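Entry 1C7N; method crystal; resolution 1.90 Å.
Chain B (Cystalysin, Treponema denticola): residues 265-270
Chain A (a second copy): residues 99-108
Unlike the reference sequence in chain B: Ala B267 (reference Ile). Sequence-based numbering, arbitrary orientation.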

ATOM      1  N   ARG B 265      12.967   0.210  -0.571  1.00 20.63           N
ATOM      2  CA  ARG B 265      11.521   0.386  -0.620  1.00 20.12           C
ATOM      3  C   ARG B 265      11.066   0.661  -2.050  1.00 20.64           C
ATOM      4  O   ARG B 265      10.104   0.069  -2.538  1.00 18.11           O
ATOM      5  CB  ARG B 265      11.090   1.565   0.255  1.00 20.48           C
ATOM      6  CG  ARG B 265       9.591   1.811   0.219  1.00 19.52           C
ATOM      7  CD  ARG B 265       9.241   3.218   0.661  1.00 18.67           C
ATOM      8  NE  ARG B 265       9.750   4.224  -0.269  1.00 17.96           N
ATOM      9  CZ  ARG B 265       9.644   5.535  -0.076  1.00 17.63           C
ATOM     10  NH1 ARG B 265       9.046   5.999   1.012  1.00 15.40           N
ATOM     11  NH2 ARG B 265      10.148   6.384  -0.964  1.00 18.84           N
ATOM     12  N   ASP B 266      11.774   1.563  -2.719  1.00 21.65           N
ATOM     13  CA  ASP B 266      11.418   1.941  -4.078  1.00 23.53           C
ATOM     14  C   ASP B 266      11.538   0.833  -5.115  1.00 24.58           C
ATOM     15  O   ASP B 266      10.933   0.917  -6.181  1.00 24.77           O
ATOM     16  CB  ASP B 266      12.238   3.159  -4.508  1.00 22.97           C
ATOM     17  CG  ASP B 266      12.018   4.355  -3.600  1.00 22.84           C
ATOM     18  OD1 ASP B 266      10.910   4.482  -3.037  1.00 21.80           O
ATOM     19  OD2 ASP B 266      12.945   5.176  -3.457  1.00 23.83           O
ATOM     20  N   ALA B 267      12.308  -0.204  -4.807  1.00 26.46           N
ATOM     21  CA  ALA B 267      12.478  -1.313  -5.741  1.00 27.13           C
ATOM     22  C   ALA B 267      11.443  -2.409  -5.495  1.00 27.69           C
ATOM     23  O   ALA B 267      11.347  -3.364  -6.262  1.00 28.52           O
ATOM     24  CB  ALA B 267      13.887  -1.890  -5.621  1.00 28.00           C
ATOM     25  N   THR B 268      10.664  -2.266  -4.430  1.00 27.13           N
ATOM     26  CA  THR B 268       9.661  -3.267  -4.108  1.00 27.10           C
ATOM     27  C   THR B 268       8.232  -2.735  -4.050  1.00 27.72           C
ATOM     28  O   THR B 268       7.373  -3.164  -4.825  1.00 28.14           O
ATOM     29  CB  THR B 268       9.987  -3.961  -2.769  1.00 27.21           C
ATOM     30  OG1 THR B 268      10.131  -2.976  -1.738  1.00 26.73           O
ATOM     31  CG2 THR B 268      11.285  -4.757  -2.882  1.00 27.03           C
ATOM     32  N   SER B 269       7.974  -1.800  -3.140  1.00 27.62           N
ATOM     33  CA  SER B 269       6.632  -1.245  -2.987  1.00 27.60           C
ATOM     34  C   SER B 269       6.483   0.186  -3.494  1.00 27.31           C
ATOM     35  O   SER B 269       5.368   0.651  -3.748  1.00 27.99           O
ATOM     36  CB  SER B 269       6.221  -1.286  -1.512  1.00 28.23           C
ATOM     37  OG  SER B 269       6.314  -2.601  -0.988  1.00 29.48           O
ATOM     38  N   GLY B 270       7.601   0.881  -3.651  1.00 25.94           N
ATOM     39  CA  GLY B 270       7.532   2.263  -4.082  1.00 23.99           C
ATOM     40  C   GLY B 270       7.008   3.057  -2.900  1.00 23.15           C
ATOM     41  O   GLY B 270       6.708   2.483  -1.846  1.00 22.21           O
TER
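Chain A 99-108: VPAVFNAVRE

A helix packing against a chain turn often touches it with one face, through side chains three or four residues apart, as the contact between two copies of cystalysin illustrates. Residues 99-108 of chain A are helical throughout, part of a longer helix, with phi between -55° and -81° and successive i to i+4 backbone hydrogen bonds such as Phe A103 N to Val A99 O at 2.9 Å. Chain B presents the end of a helix and the loop after it, where the carbonyl oxygen of Arg B265 accepts the backbone N-H groups of Thr B268, Ser B269 and Gly B270. The backbone oxygens of Asp B266, Ala B267, Thr B268 and Ser B269 all come within 4.5 Å of chain A.

Pro A100 opens the contact, its CB directed toward chain B: its CG lies 3.5 Å from Ser B269 O and its CB 4.1 Å from Thr B268 O. Here too the backbones come nearest, with the CA atoms of Pro A100 and Ser B269 5.3 Å apart. Ala A101 and Val A102 fall on other sides of the helix and stay clear. One turn on, Phe A103 again points toward chain B, and its ring meets backbone oxygens obliquely, CD2 at 3.1 Å from Ala B267 O and CE2 at 4.2 Å from Asp B266 O. Asn A104, Ala A105 and Val A106 do not touch the loop.

Arg A107 completes the series. With chi1 and chi2 both t and chi3 m, it brings NH2 to 2.6 Å from Ala B267 O, which lies near the guanidinium plane; the angle is nevertheless too poor for a hydrogen bond. Thr B268 CG2 lies over one face of the Arg A107 guanidinium, 3.7 Å from NH2. The two stretches together bury 242 Å², both sides summed, without a hydrogen bond across.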

ATOM      1  N   VAL A  99       2.216  -0.548 -10.735  1.00 12.67           N
ATOM      2  CA  VAL A  99       3.670  -0.592 -10.824  1.00 13.43           C
ATOM      3  C   VAL A  99       4.249  -1.609  -9.846  1.00 13.49           C
ATOM      4  O   VAL A  99       5.083  -2.429 -10.225  1.00 13.95           O
ATOM      5  CB  VAL A  99       4.300   0.797 -10.585  1.00 14.96           C
ATOM      6  CG1 VAL A  99       5.823   0.688 -10.585  1.00 15.13           C
ATOM      7  CG2 VAL A  99       3.838   1.762 -11.680  1.00 14.87           C
ATOM      8  N   PRO A 100       3.820  -1.576  -8.572  1.00 13.47           N
ATOM      9  CA  PRO A 100       4.367  -2.560  -7.630  1.00 13.79           C
ATOM     10  C   PRO A 100       4.053  -3.986  -8.096  1.00 14.21           C
ATOM     11  O   PRO A 100       4.844  -4.911  -7.885  1.00 13.99           O
ATOM     12  CB  PRO A 100       3.668  -2.210  -6.319  1.00 14.74           C
ATOM     13  CG  PRO A 100       3.503  -0.723  -6.425  1.00 15.68           C
ATOM     14  CD  PRO A 100       3.036  -0.550  -7.863  1.00 14.07           C
ATOM     15  N   ALA A 101       2.897  -4.161  -8.733  1.00 13.14           N
ATOM     16  CA  ALA A 101       2.507  -5.478  -9.222  1.00 12.97           C
ATOM     17  C   ALA A 101       3.440  -5.897 -10.353  1.00 13.75           C
ATOM     18  O   ALA A 101       3.810  -7.071 -10.458  1.00 13.86           O
ATOM     19  CB  ALA A 101       1.069  -5.457  -9.705  1.00 13.19           C
ATOM     20  N   VAL A 102       3.826  -4.942 -11.195  1.00 13.62           N
ATOM     21  CA  VAL A 102       4.733  -5.240 -12.297  1.00 14.70           C
ATOM     22  C   VAL A 102       6.111  -5.599 -11.738  1.00 15.92           C
ATOM     23  O   VAL A 102       6.722  -6.584 -12.158  1.00 16.19           O
ATOM     24  CB  VAL A 102       4.857  -4.045 -13.268  1.00 14.58           C
ATOM     25  CG1 VAL A 102       5.945  -4.319 -14.298  1.00 13.94           C
ATOM     26  CG2 VAL A 102       3.520  -3.808 -13.964  1.00 15.30           C
ATOM     27  N   PHE A 103       6.596  -4.806 -10.784  1.00 16.24           N
ATOM     28  CA  PHE A 103       7.889  -5.082 -10.165  1.00 17.73           C
ATOM     29  C   PHE A 103       7.871  -6.487  -9.587  1.00 18.10           C
ATOM     30  O   PHE A 103       8.853  -7.225  -9.694  1.00 18.89           O
ATOM     31  CB  PHE A 103       8.185  -4.085  -9.040  1.00 18.74           C
ATOM     32  CG  PHE A 103       9.003  -2.905  -9.473  1.00 20.63           C
ATOM     33  CD1 PHE A 103       8.445  -1.899 -10.249  1.00 21.13           C
ATOM     34  CD2 PHE A 103      10.342  -2.804  -9.104  1.00 21.55           C
ATOM     35  CE1 PHE A 103       9.204  -0.804 -10.654  1.00 22.29           C
ATOM     36  CE2 PHE A 103      11.114  -1.716  -9.503  1.00 22.31           C
ATOM     37  CZ  PHE A 103      10.543  -0.713 -10.279  1.00 23.27           C
ATOM     38  N   ASN A 104       6.748  -6.847  -8.970  1.00 18.37           N
ATOM     39  CA  ASN A 104       6.585  -8.161  -8.368  1.00 18.64           C
ATOM     40  C   ASN A 104       6.609  -9.257  -9.430  1.00 18.33           C
ATOM     41  O   ASN A 104       7.146 -10.340  -9.202  1.00 17.86           O
ATOM     42  CB  ASN A 104       5.270  -8.226  -7.590  1.00 19.59           C
ATOM     43  CG  ASN A 104       5.158  -9.481  -6.751  1.00 20.65           C
ATOM     44  OD1 ASN A 104       6.014  -9.747  -5.906  1.00 21.70           O
ATOM     45  ND2 ASN A 104       4.108 -10.261  -6.981  1.00 20.10           N
ATOM     46  N   ALA A 105       6.022  -8.977 -10.589  1.00 18.26           N
ATOM     47  CA  ALA A 105       5.997  -9.955 -11.671  1.00 18.42           C
ATOM     48  C   ALA A 105       7.424 -10.280 -12.112  1.00 18.19           C
ATOM     49  O   ALA A 105       7.787 -11.445 -12.259  1.00 18.23           O
ATOM     50  CB  ALA A 105       5.193  -9.421 -12.846  1.00 18.29           C
ATOM     51  N   VAL A 106       8.230  -9.244 -12.313  1.00 18.40           N
ATOM     52  CA  VAL A 106       9.615  -9.429 -12.732  1.00 19.34           C
ATOM     53  C   VAL A 106      10.386 -10.178 -11.649  1.00 19.77           C
ATOM     54  O   VAL A 106      11.117 -11.129 -11.922  1.00 19.31           O
ATOM     55  CB  VAL A 106      10.300  -8.072 -12.986  1.00 19.54           C
ATOM     56  CG1 VAL A 106      11.773  -8.282 -13.317  1.00 19.55           C
ATOM     57  CG2 VAL A 106       9.595  -7.346 -14.125  1.00 19.83           C
ATOM     58  N   ARG A 107      10.201  -9.742 -10.412  1.00 20.46           N
ATOM     59  CA  ARG A 107      10.871 -10.344  -9.271  1.00 21.93           C
ATOM     60  C   ARG A 107      10.638 -11.851  -9.175  1.00 21.40           C
ATOM     61  O   ARG A 107      11.581 -12.626  -9.015  1.00 20.73           O
ATOM     62  CB  ARG A 107      10.388  -9.661  -7.988  1.00 23.97           C
ATOM     63  CG  ARG A 107      10.988 -10.202  -6.699  1.00 27.88           C
ATOM     64  CD  ARG A 107      10.603  -9.325  -5.508  1.00 30.52           C
ATOM     65  NE  ARG A 107      10.915  -7.919  -5.759  1.00 33.10           N
ATOM     66  CZ  ARG A 107      10.011  -6.986  -6.052  1.00 34.26           C
ATOM     67  NH1 ARG A 107       8.721  -7.298  -6.127  1.00 34.17           N
ATOM     68  NH2 ARG A 107      10.399  -5.739  -6.285  1.00 33.81           N
ATOM     69  N   GLU A 108       9.380 -12.258  -9.295  1.00 21.04           N
ATOM     70  CA  GLU A 108       9.007 -13.663  -9.167  1.00 21.73           C
ATOM     71  C   GLU A 108       9.210 -14.585 -10.368  1.00 21.63           C
ATOM     72  O   GLU A 108       9.685 -15.705 -10.208  1.00 21.02           O
ATOM     73  CB  GLU A 108       7.547 -13.753  -8.706  1.00 21.72           C
ATOM     74  CG  GLU A 108       7.001 -15.166  -8.541  1.00 22.46           C
ATOM     75  CD  GLU A 108       7.843 -16.021  -7.610  1.00 22.75           C
ATOM     76  OE1 GLU A 108       8.337 -15.490  -6.595  1.00 21.80           O
ATOM     77  OE2 GLU A 108       7.998 -17.228  -7.888  1.00 22.02           O
TER